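Local coordinates for protein chitinase (PDB 5XSW) that probably hydrolyses chitin as an endochitinase, the part described here being the C-terminal portion of a longer protein, seen with N-acetylglucosamine sugars bound, at residues 217-222 with 237-242; 177-182 with 213-218; 164-169 with 181-186. One frame throughout, in Å; residues are numbered along the deposited sequence. Where two conformers were deposited one is given.

Contact 1. Residues 217-222 with 237-242. With NAG (2-acetamido-2-deoxy-beta-D-glucopyranose), chain C.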
loop_
_atom_site.group_PDB
_atom_site.type_symbol
_atom_site.label_atom_id
_atom_site.label_comp_id
_atom_site.label_asym_id
_atom_site.label_seq_id
_atom_site.Cartn_x
_atom_site.Cartn_y
_atom_site.Cartn_z
ATOM N N THR A 217 -8.826 19.462 12.536
ATOM C CA THR A 217 -10.201 19.985 12.611
ATOM C C THR A 217 -10.556 20.360 14.033
ATOM O O THR A 217 -11.709 20.358 14.393
ATOM C CB THR A 217 -11.194 18.902 12.123
ATOM O OG1 THR A 217 -10.856 17.681 12.831
ATOM C CG2 THR A 217 -10.994 18.646 10.636
ATOM N N ALA A 218 -9.556 20.673 14.850
ATOM C CA ALA A 218 -9.839 21.089 16.200
ATOM C C ALA A 218 -8.792 22.097 16.634
ATOM O O ALA A 218 -7.641 22.041 16.196
ATOM C CB ALA A 218 -9.861 19.903 17.151
ATOM N N VAL A 219 -9.196 23.022 17.510
ATOM C CA VAL A 219 -8.239 23.995 18.056
ATOM C C VAL A 219 -8.341 23.853 19.563
ATOM O O VAL A 219 -9.231 23.171 20.026
ATOM C CB VAL A 219 -8.547 25.456 17.612
ATOM C CG1 VAL A 219 -8.290 25.615 16.093
ATOM C CG2 VAL A 219 -10.021 25.828 17.992
ATOM N N THR A 220 -7.472 24.538 20.323
ATOM C CA THR A 220 -7.518 24.390 21.780
ATOM C C THR A 220 -7.029 25.692 22.439
ATOM O O THR A 220 -6.233 26.438 21.860
ATOM C CB THR A 220 -6.631 23.158 22.272
ATOM O OG1 THR A 220 -6.670 23.078 23.696
ATOM C CG2 THR A 220 -5.174 23.315 21.823
ATOM N N LYS A 221 -7.524 25.963 23.641
ATOM C CA LYS A 221 -6.946 27.035 24.474
ATOM C C LYS A 221 -5.841 26.551 25.385
ATOM O O LYS A 221 -5.291 27.328 26.124
ATOM C CB LYS A 221 -8.014 27.690 25.339
ATOM C CG LYS A 221 -9.193 28.193 24.578
ATOM C CD LYS A 221 -10.063 29.039 25.477
ATOM C CE LYS A 221 -10.963 29.988 24.690
ATOM N NZ LYS A 221 -12.257 30.200 25.421
ATOM N N ASP A 222 -5.549 25.254 25.354
ATOM C CA ASP A 222 -4.496 24.658 26.195
ATOM C C ASP A 222 -3.162 25.262 25.841
ATOM O O ASP A 222 -2.692 25.119 24.710
ATOM C CB ASP A 222 -4.439 23.129 26.010
ATOM C CG ASP A 222 -3.612 22.425 27.112
ATOM O OD1 ASP A 222 -2.590 22.979 27.560
ATOM O OD2 ASP A 222 -4.003 21.315 27.514
ATOM N N TYR A 237 -7.251 30.947 19.897
ATOM C CA TYR A 237 -7.056 29.472 20.010
ATOM C C TYR A 237 -5.713 29.065 19.357
ATOM O O TYR A 237 -5.202 29.792 18.504
ATOM C CB TYR A 237 -8.196 28.718 19.328
ATOM C CG TYR A 237 -9.562 28.807 20.010
ATOM C CD1 TYR A 237 -10.413 29.882 19.763
ATOM C CD2 TYR A 237 -9.961 27.859 20.924
ATOM C CE1 TYR A 237 -11.643 29.979 20.378
ATOM C CE2 TYR A 237 -11.197 27.921 21.540
ATOM C CZ TYR A 237 -12.024 28.990 21.264
ATOM O OH TYR A 237 -13.235 29.078 21.863
ATOM N N TYR A 238 -5.172 27.893 19.743
ATOM C CA TYR A 238 -4.039 27.307 19.052
ATOM C C TYR A 238 -4.524 26.158 18.186
ATOM O O TYR A 238 -5.382 25.385 18.613
ATOM C CB TYR A 238 -2.969 26.815 20.087
ATOM C CG TYR A 238 -2.660 27.939 21.047
ATOM C CD1 TYR A 238 -1.956 29.074 20.613
ATOM C CD2 TYR A 238 -3.165 27.931 22.360
ATOM C CE1 TYR A 238 -1.719 30.184 21.517
ATOM C CE2 TYR A 238 -2.950 29.028 23.253
ATOM C CZ TYR A 238 -2.220 30.141 22.822
ATOM O OH TYR A 238 -2.005 31.180 23.705
ATOM N N TRP A 239 -3.961 26.074 17.003
ATOM C CA TRP A 239 -4.276 25.000 16.032
ATOM C C TRP A 239 -3.037 24.109 15.915
ATOM O O TRP A 239 -2.170 24.419 15.139
ATOM C CB TRP A 239 -4.590 25.619 14.656
ATOM C CG TRP A 239 -5.150 24.643 13.629
ATOM C CD1 TRP A 239 -5.752 23.446 13.889
ATOM C CD2 TRP A 239 -5.179 24.817 12.213
ATOM N NE1 TRP A 239 -6.142 22.858 12.714
ATOM C CE2 TRP A 239 -5.821 23.685 11.668
ATOM C CE3 TRP A 239 -4.736 25.823 11.354
ATOM C CZ2 TRP A 239 -6.003 23.504 10.286
ATOM C CZ3 TRP A 239 -4.928 25.667 9.959
ATOM C CH2 TRP A 239 -5.556 24.496 9.441
ATOM N N PRO A 240 -2.957 23.026 16.706
ATOM C CA PRO A 240 -1.703 22.241 16.803
ATOM C C PRO A 240 -1.499 21.266 15.656
ATOM O O PRO A 240 -0.900 20.206 15.836
ATOM C CB PRO A 240 -1.863 21.474 18.154
ATOM C CG PRO A 240 -3.095 22.163 18.887
ATOM C CD PRO A 240 -3.984 22.578 17.678
ATOM N N VAL A 241 -2.025 21.594 14.485
ATOM C CA VAL A 241 -1.835 20.761 13.311
ATOM C C VAL A 241 -0.367 20.789 12.797
ATOM O O VAL A 241 0.296 21.842 12.806
ATOM C CB VAL A 241 -2.802 21.236 12.200
ATOM C CG1 VAL A 241 -2.482 22.685 11.780
ATOM C CG2 VAL A 241 -2.696 20.347 10.930
ATOM N N GLN A 242 0.170 19.664 12.323
ATOM C CA GLN A 242 1.431 19.727 11.541
ATOM C C GLN A 242 0.994 19.882 10.115
ATOM O O GLN A 242 0.726 18.884 9.416
ATOM C CB GLN A 242 2.315 18.465 11.732
ATOM C CG GLN A 242 2.741 18.310 13.191
ATOM C CD GLN A 242 3.456 16.978 13.512
ATOM O OE1 GLN A 242 4.002 16.302 12.633
ATOM N NE2 GLN A 242 3.449 16.624 14.767
HETATM C C1 NAG C . -0.918 10.993 15.967
HETATM C C2 NAG C . -0.083 10.849 14.752
HETATM C C3 NAG C . -0.682 9.840 13.786
HETATM C C4 NAG C . -0.993 8.527 14.441
HETATM C C5 NAG C . -1.861 8.775 15.606
HETATM C C6 NAG C . -2.105 7.464 16.304
HETATM C C7 NAG C . 1.286 12.739 13.766
HETATM C C8 NAG C . 1.315 14.113 13.048
HETATM N N2 NAG C . 0.042 12.171 14.101
HETATM O O3 NAG C . 0.176 9.595 12.651
HETATM O O4 NAG C . -1.793 7.699 13.570
HETATM O O5 NAG C . -1.213 9.681 16.567
HETATM O O6 NAG C . -2.836 7.861 17.458
HETATM O O7 NAG C . 2.304 12.095 14.045
#
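The side chains of Lys221 and Tyr237 run obliquely past each other. CB of Lys221 leads away from residues 237-242, but CG returns to 3.6 Å from CE2 of Tyr237. CE sits 3.7 Å from CZ of Tyr237 and about as far from its OH. NZ forms a salt bridge with Glu235. Val219 meets the same tyrosine nearer its root, with its CG2 3.6 Å from CD2 of Tyr237. CG2 of Val219 stands between backbone N and carbonyl carbon (chi1 of CG1 -68°), while CG1 turns to Trp239 CB at 4.0 Å. The phenol OH of Tyr237 is hydrogen-bonded to Arg180 NH1. An alanine in place of Tyr237 would probably leave Val219 CG2 and the Lys221 chain without the ring carbons they touch, and Arg180 without this hydroxyl partner.

The backbones meet in a single antiparallel bridge, where Thr220 and Tyr238 form a hydrogen-bonded pair. Through it, residues 217-222 meet the hairpin of strands 228-232 and 235-239. Thr220 N gives to Tyr238 O at 2.8 Å, and Tyr238 N returns a nearly straight bond to Thr220 O. Thr220 makes an ST turn: its OG1 accepts from Asp222 N at 3.0 Å and is also hydrogen-bonded to Ser178 O. Its CG2 faces CG of Pro240 at 3.8 Å. Ala218 O approaches the edge of the Trp239 indole, 3.3 Å from CD1.

Contact 2. Residues 177-182 with 213-218. With NAG (2-acetamido-2-deoxy-beta-D-glucopyranose), chain C.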
loop_
_atom_site.group_PDB
_atom_site.type_symbol
_atom_site.label_atom_id
_atom_site.label_comp_id
_atom_site.label_asym_id
_atom_site.label_seq_id
_atom_site.Cartn_x
_atom_site.Cartn_y
_atom_site.Cartn_z
ATOM N N SER A 177 -6.149 19.625 27.506
ATOM C CA SER A 177 -7.209 19.555 28.523
ATOM C C SER A 177 -8.602 19.699 27.921
ATOM O O SER A 177 -9.597 19.210 28.486
ATOM C CB SER A 177 -7.002 20.651 29.592
ATOM O OG SER A 177 -6.778 21.892 28.939
ATOM N N SER A 178 -8.692 20.393 26.783
ATOM C CA SER A 178 -9.990 20.553 26.116
ATOM C C SER A 178 -9.745 20.955 24.638
ATOM O O SER A 178 -8.615 21.254 24.246
ATOM C CB SER A 178 -10.825 21.598 26.831
ATOM O OG SER A 178 -10.236 22.856 26.602
ATOM N N ALA A 179 -10.786 20.923 23.817
ATOM C CA ALA A 179 -10.623 21.337 22.427
ATOM C C ALA A 179 -11.945 21.916 21.908
ATOM O O ALA A 179 -12.961 21.830 22.572
ATOM C CB ALA A 179 -10.170 20.128 21.557
ATOM N N ARG A 180 -11.903 22.491 20.716
ATOM C CA ARG A 180 -13.123 22.910 20.024
ATOM C C ARG A 180 -13.027 22.522 18.579
ATOM O O ARG A 180 -12.020 22.810 17.926
ATOM C CB ARG A 180 -13.287 24.429 20.171
ATOM C CG ARG A 180 -14.351 25.071 19.284
ATOM C CD ARG A 180 -14.316 26.653 19.496
ATOM N NE ARG A 180 -15.292 27.258 18.578
ATOM C CZ ARG A 180 -15.829 28.458 18.752
ATOM N NH1 ARG A 180 -15.483 29.198 19.800
ATOM N NH2 ARG A 180 -16.713 28.890 17.871
ATOM N N MET A 181 -14.059 21.880 18.052
ATOM C CA MET A 181 -14.024 21.476 16.634
ATOM C C MET A 181 -14.176 22.693 15.735
ATOM O O MET A 181 -14.921 23.625 16.082
ATOM C CB MET A 181 -15.149 20.455 16.364
ATOM C CG MET A 181 -15.108 19.257 17.325
ATOM S SD MET A 181 -13.480 18.357 17.307
ATOM C CE MET A 181 -13.404 17.756 15.611
ATOM N N TRP A 182 -13.487 22.699 14.600
ATOM C CA TRP A 182 -13.620 23.797 13.631
ATOM C C TRP A 182 -13.318 23.246 12.255
ATOM O O TRP A 182 -12.621 22.219 12.084
ATOM C CB TRP A 182 -12.700 25.014 13.972
ATOM C CG TRP A 182 -11.328 24.948 13.370
ATOM C CD1 TRP A 182 -10.409 23.929 13.547
ATOM C CD2 TRP A 182 -10.699 25.912 12.545
ATOM N NE1 TRP A 182 -9.248 24.221 12.875
ATOM C CE2 TRP A 182 -9.394 25.439 12.264
ATOM C CE3 TRP A 182 -11.100 27.167 12.015
ATOM C CZ2 TRP A 182 -8.501 26.139 11.456
ATOM C CZ3 TRP A 182 -10.196 27.857 11.193
ATOM C CH2 TRP A 182 -8.922 27.339 10.925
ATOM N N GLU A 213 -5.902 12.372 14.462
ATOM C CA GLU A 213 -4.698 12.057 13.653
ATOM C C GLU A 213 -3.695 13.187 13.601
ATOM O O GLU A 213 -2.477 12.933 13.618
ATOM C CB GLU A 213 -5.079 11.706 12.216
ATOM C CG GLU A 213 -5.780 10.311 12.137
ATOM C CD GLU A 213 -4.848 9.145 12.411
ATOM O OE1 GLU A 213 -5.386 8.004 12.399
ATOM O OE2 GLU A 213 -3.594 9.352 12.547
ATOM N N ASN A 214 -4.179 14.433 13.470
ATOM C CA ASN A 214 -3.231 15.559 13.324
ATOM C C ASN A 214 -3.860 16.904 13.610
ATOM O O ASN A 214 -3.510 17.897 12.973
ATOM C CB ASN A 214 -2.654 15.515 11.880
ATOM C CG ASN A 214 -1.440 16.443 11.641
ATOM O OD1 ASN A 214 -0.770 16.901 12.570
ATOM N ND2 ASN A 214 -1.172 16.726 10.343
ATOM N N TRP A 215 -4.801 16.929 14.542
ATOM C CA TRP A 215 -5.417 18.197 14.950
ATOM C C TRP A 215 -5.961 18.929 13.713
ATOM O O TRP A 215 -5.939 20.143 13.670
ATOM C CB TRP A 215 -4.374 19.099 15.675
ATOM C CG TRP A 215 -4.129 18.767 17.111
ATOM C CD1 TRP A 215 -3.087 17.968 17.620
ATOM C CD2 TRP A 215 -4.938 19.135 18.249
ATOM N NE1 TRP A 215 -3.176 17.935 18.991
ATOM C CE2 TRP A 215 -4.302 18.610 19.405
ATOM C CE3 TRP A 215 -6.114 19.892 18.408
ATOM C CZ2 TRP A 215 -4.796 18.823 20.707
ATOM C CZ3 TRP A 215 -6.603 20.112 19.719
ATOM C CH2 TRP A 215 -5.964 19.535 20.848
ATOM N N GLY A 216 -6.423 18.210 12.692
ATOM C CA GLY A 216 -6.741 18.908 11.434
ATOM C C GLY A 216 -7.961 19.814 11.593
ATOM O O GLY A 216 -8.075 20.855 10.954
ATOM N N THR A 217 -8.826 19.462 12.536
ATOM C CA THR A 217 -10.201 19.985 12.611
ATOM C C THR A 217 -10.556 20.360 14.033
ATOM O O THR A 217 -11.709 20.358 14.393
ATOM C CB THR A 217 -11.194 18.902 12.123
ATOM O OG1 THR A 217 -10.856 17.681 12.831
ATOM C CG2 THR A 217 -10.994 18.646 10.636
ATOM N N ALA A 218 -9.556 20.673 14.850
ATOM C CA ALA A 218 -9.839 21.089 16.200
ATOM C C ALA A 218 -8.792 22.097 16.634
ATOM O O ALA A 218 -7.641 22.041 16.196
ATOM C CB ALA A 218 -9.861 19.903 17.151
HETATM C C1 NAG C . -0.918 10.993 15.967
HETATM C C2 NAG C . -0.083 10.849 14.752
HETATM C C3 NAG C . -0.682 9.840 13.786
HETATM C C4 NAG C . -0.993 8.527 14.441
HETATM C C5 NAG C . -1.861 8.775 15.606
HETATM C C6 NAG C . -2.105 7.464 16.304
HETATM C C7 NAG C . 1.286 12.739 13.766
HETATM C C8 NAG C . 1.315 14.113 13.048
HETATM N N2 NAG C . 0.042 12.171 14.101
HETATM O O3 NAG C . 0.176 9.595 12.651
HETATM O O4 NAG C . -1.793 7.699 13.570
HETATM O O5 NAG C . -1.213 9.681 16.567
HETATM O O6 NAG C . -2.836 7.861 17.458
HETATM O O7 NAG C . 2.304 12.095 14.045
#
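A small three-stranded antiparallel sheet, ordered 168-169, 179-181, 218-219, is joined here to the end of helix 203-214, which carries sugar-binding residues. Met181 and Ala218 form a non-hydrogen-bonded antiparallel pair. Next to it, Trp182 N gives a hydrogen bond to Thr217 O at 2.9 Å. The bond is fairly straight at the hydrogen, but the donor stands well above the carbonyl plane. Two CA-H...O contacts flank the pair: Ala218 CA faces Arg180 O, and Met181 CA faces Thr217 O.

The chain of Met181 is bent at chi2 (-56°) and chi3 (-63°), and CE lies 3.3 Å from Thr217 O. Its SD lies against CB of Ala218 at 3.9 Å. Trp182 lays the edge of its indole against the backbone, with CD1 3.6 Å from Ala218 N and that nitrogen in the ring plane. Trp215 meets Ala179 CB through CZ3 at 4.0 Å. Trp215, after helix 203-214, has a positive phi.

Near this helix end, Glu213 holds the N-acetylglucosamine. The sugar N2 gives a hydrogen bond to Glu213 O at 2.7 Å, and its O4 gives one to Glu213 OE2 at 2.7 Å. OE1 of Glu213 is bonded to His374 NE2, which probably limits the turning of this acid group. Asn214 OD1 lies 3.5 Å from the sugar C8 and accepts from Gln242 N. Trp215 touches the second sugar, the alpha anomer, while Gln251, Phe371 and Arg338 of the second subunit also bind the first. Glu213, Asn214 and Trp215 thus line a glycan pocket at the helix end.

Contact 3. Residues 164-169 with 181-186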
loop_
_atom_site.group_PDB
_atom_site.type_symbol
_atom_site.label_atom_id
_atom_site.label_comp_id
_atom_site.label_asym_id
_atom_site.label_seq_id
_atom_site.Cartn_x
_atom_site.Cartn_y
_atom_site.Cartn_z
ATOM N N ILE A 164 -22.699 19.699 10.538
ATOM C CA ILE A 164 -21.433 19.441 11.194
ATOM C C ILE A 164 -21.492 20.155 12.532
ATOM O O ILE A 164 -21.632 21.373 12.587
ATOM C CB ILE A 164 -20.248 19.977 10.377
ATOM C CG1 ILE A 164 -20.138 19.235 9.044
ATOM C CG2 ILE A 164 -18.959 19.844 11.170
ATOM C CD1 ILE A 164 -19.144 19.848 8.083
ATOM N N GLY A 165 -21.386 19.398 13.616
ATOM C CA GLY A 165 -21.543 19.992 14.927
ATOM C C GLY A 165 -20.210 20.415 15.491
ATOM O O GLY A 165 -19.384 19.584 15.854
ATOM N N LEU A 166 -20.011 21.725 15.576
ATOM C CA LEU A 166 -18.769 22.272 16.092
ATOM C C LEU A 166 -18.844 22.350 17.606
ATOM O O LEU A 166 -18.863 23.429 18.186
ATOM C CB LEU A 166 -18.507 23.648 15.485
ATOM C CG LEU A 166 -18.644 23.698 13.962
ATOM C CD1 LEU A 166 -18.485 25.114 13.436
ATOM C CD2 LEU A 166 -17.642 22.762 13.305
ATOM N N ALA A 167 -18.890 21.182 18.233
ATOM C CA ALA A 167 -19.005 21.072 19.678
ATOM C C ALA A 167 -17.719 21.416 20.412
ATOM O O ALA A 167 -16.624 21.233 19.889
ATOM C CB ALA A 167 -19.466 19.675 20.061
ATOM N N ASP A 168 -17.863 21.910 21.634
ATOM C CA ASP A 168 -16.749 21.953 22.555
ATOM C C ASP A 168 -16.450 20.504 22.942
ATOM O O ASP A 168 -17.347 19.757 23.317
ATOM C CB ASP A 168 -17.097 22.779 23.794
ATOM C CG ASP A 168 -16.917 24.272 23.573
ATOM O OD1 ASP A 168 -16.352 24.665 22.533
ATOM O OD2 ASP A 168 -17.343 25.054 24.443
ATOM N N ILE A 169 -15.176 20.168 23.097
ATOM C CA ILE A 169 -14.777 18.804 23.409
ATOM C C ILE A 169 -14.151 18.762 24.809
ATOM O O ILE A 169 -13.170 19.465 25.051
ATOM C CB ILE A 169 -13.763 18.256 22.362
ATOM C CG1 ILE A 169 -14.388 18.261 20.968
ATOM C CG2 ILE A 169 -13.314 16.848 22.750
ATOM C CD1 ILE A 169 -15.694 17.443 20.901
ATOM N N MET A 181 -14.059 21.880 18.052
ATOM C CA MET A 181 -14.024 21.476 16.634
ATOM C C MET A 181 -14.176 22.693 15.735
ATOM O O MET A 181 -14.921 23.625 16.082
ATOM C CB MET A 181 -15.149 20.455 16.364
ATOM C CG MET A 181 -15.108 19.257 17.325
ATOM S SD MET A 181 -13.480 18.357 17.307
ATOM C CE MET A 181 -13.404 17.756 15.611
ATOM N N TRP A 182 -13.487 22.699 14.600
ATOM C CA TRP A 182 -13.620 23.797 13.631
ATOM C C TRP A 182 -13.318 23.246 12.255
ATOM O O TRP A 182 -12.621 22.219 12.084
ATOM C CB TRP A 182 -12.700 25.014 13.972
ATOM C CG TRP A 182 -11.328 24.948 13.370
ATOM C CD1 TRP A 182 -10.409 23.929 13.547
ATOM C CD2 TRP A 182 -10.699 25.912 12.545
ATOM N NE1 TRP A 182 -9.248 24.221 12.875
ATOM C CE2 TRP A 182 -9.394 25.439 12.264
ATOM C CE3 TRP A 182 -11.100 27.167 12.015
ATOM C CZ2 TRP A 182 -8.501 26.139 11.456
ATOM C CZ3 TRP A 182 -10.196 27.857 11.193
ATOM C CH2 TRP A 182 -8.922 27.339 10.925
ATOM N N VAL A 183 -13.903 23.893 11.269
ATOM C CA VAL A 183 -13.750 23.517 9.886
ATOM C C VAL A 183 -12.746 24.507 9.280
ATOM O O VAL A 183 -13.052 25.704 9.194
ATOM C CB VAL A 183 -15.106 23.593 9.141
ATOM C CG1 VAL A 183 -14.864 23.470 7.631
ATOM C CG2 VAL A 183 -16.095 22.468 9.686
ATOM N N PRO A 184 -11.548 24.035 8.860
ATOM C CA PRO A 184 -10.530 25.008 8.395
ATOM C C PRO A 184 -10.943 25.885 7.211
ATOM O O PRO A 184 -10.565 27.042 7.164
ATOM C CB PRO A 184 -9.345 24.096 7.969
ATOM C CG PRO A 184 -9.475 22.899 8.926
ATOM C CD PRO A 184 -10.989 22.670 9.004
ATOM N N ASN A 185 -11.678 25.339 6.241
ATOM C CA ASN A 185 -12.172 26.187 5.146
ATOM C C ASN A 185 -13.298 25.483 4.432
ATOM O O ASN A 185 -13.582 24.306 4.701
ATOM C CB ASN A 185 -11.061 26.536 4.145
ATOM C CG ASN A 185 -10.443 25.290 3.490
ATOM O OD1 ASN A 185 -11.086 24.615 2.706
ATOM N ND2 ASN A 185 -9.132 25.057 3.724
ATOM N N LYS A 186 -13.939 26.202 3.520
ATOM C CA LYS A 186 -15.174 25.719 2.933
ATOM C C LYS A 186 -14.878 24.697 1.876
ATOM O O LYS A 186 -15.784 23.950 1.491
ATOM C CB LYS A 186 -15.951 26.919 2.329
ATOM C CG LYS A 186 -15.174 27.557 1.165
ATOM C CD LYS A 186 -15.978 28.751 0.559
ATOM C CE LYS A 186 -16.038 29.968 1.441
ATOM N NZ LYS A 186 -16.417 31.148 0.566
#
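Val183 and Leu166 pack through their methyls, with CG2 of Val183 3.9 Å from CD2 of Leu166. The two side chains cross at about a right angle. The same CG2 reaches CG2 of Ile164 at 4.2 Å, again crossing at about a right angle. One branch of Val183 therefore serves both residues. It stands anti to the carbonyl carbon, while CG1 is anti to the backbone N (chi1 169°). Leu166 also sets its CB 3.6 Å from Met181 O.

In one of its two conformers, Ile169 brings CG1 3.8 Å from SD of Met181, and the same atom is equally near CG of Met181. CG of Met181 is 3.6 Å from Ala167 O. That carbonyl accepts the hydrogen bond from Met181 N, which is long at 3.2 Å but straight, with an angle of 179° at the hydrogen.

This bond continues the antiparallel pairing of strands 168-169 and 179-181 in the three-stranded sheet. Leu166 is the centre of an inverse gamma turn, closed by a weak bond from Ala167 N to Gly165 O. The chain thus bends just before it enters strand 168-169.

Further out, helices cover the apolar cluster: Met181 touches Ile381 and Met385 of helix 374-386, while Val183 leans on Met207 and Ile164 on Pro203 of helix 203-214. Arg391 takes hold of the other segment, with a hydrogen bond to Leu166 O and a salt bridge to Asp168 OD1. Asn185 follows as the N-cap of helix 186-199, its OD1 accepting from Phe188 N.

How the contacts relate
All three contacts are mainly buried, and all reach the same small antiparallel sheet. Contacts 1 and 2 share Thr217 and Ala218, while contacts 2 and 3 share Met181 and Trp182. Strand 179-181 is the middle strand, so contact 2 lies between the other two in the sheet order. Contact 1 combines aromatic rings with a salt-bridged lysine, and is buried except at its rim, where Lys221 is exposed. Contact 3 is mostly aliphatic and is covered by helices. Contact 2 holds the main sugar bonds; contact 1 reaches the sugar only through a Gln242 packing contact. Thr220 and Asp222 of contact 1 also bond to Ser178 and Ser177 of contact 2.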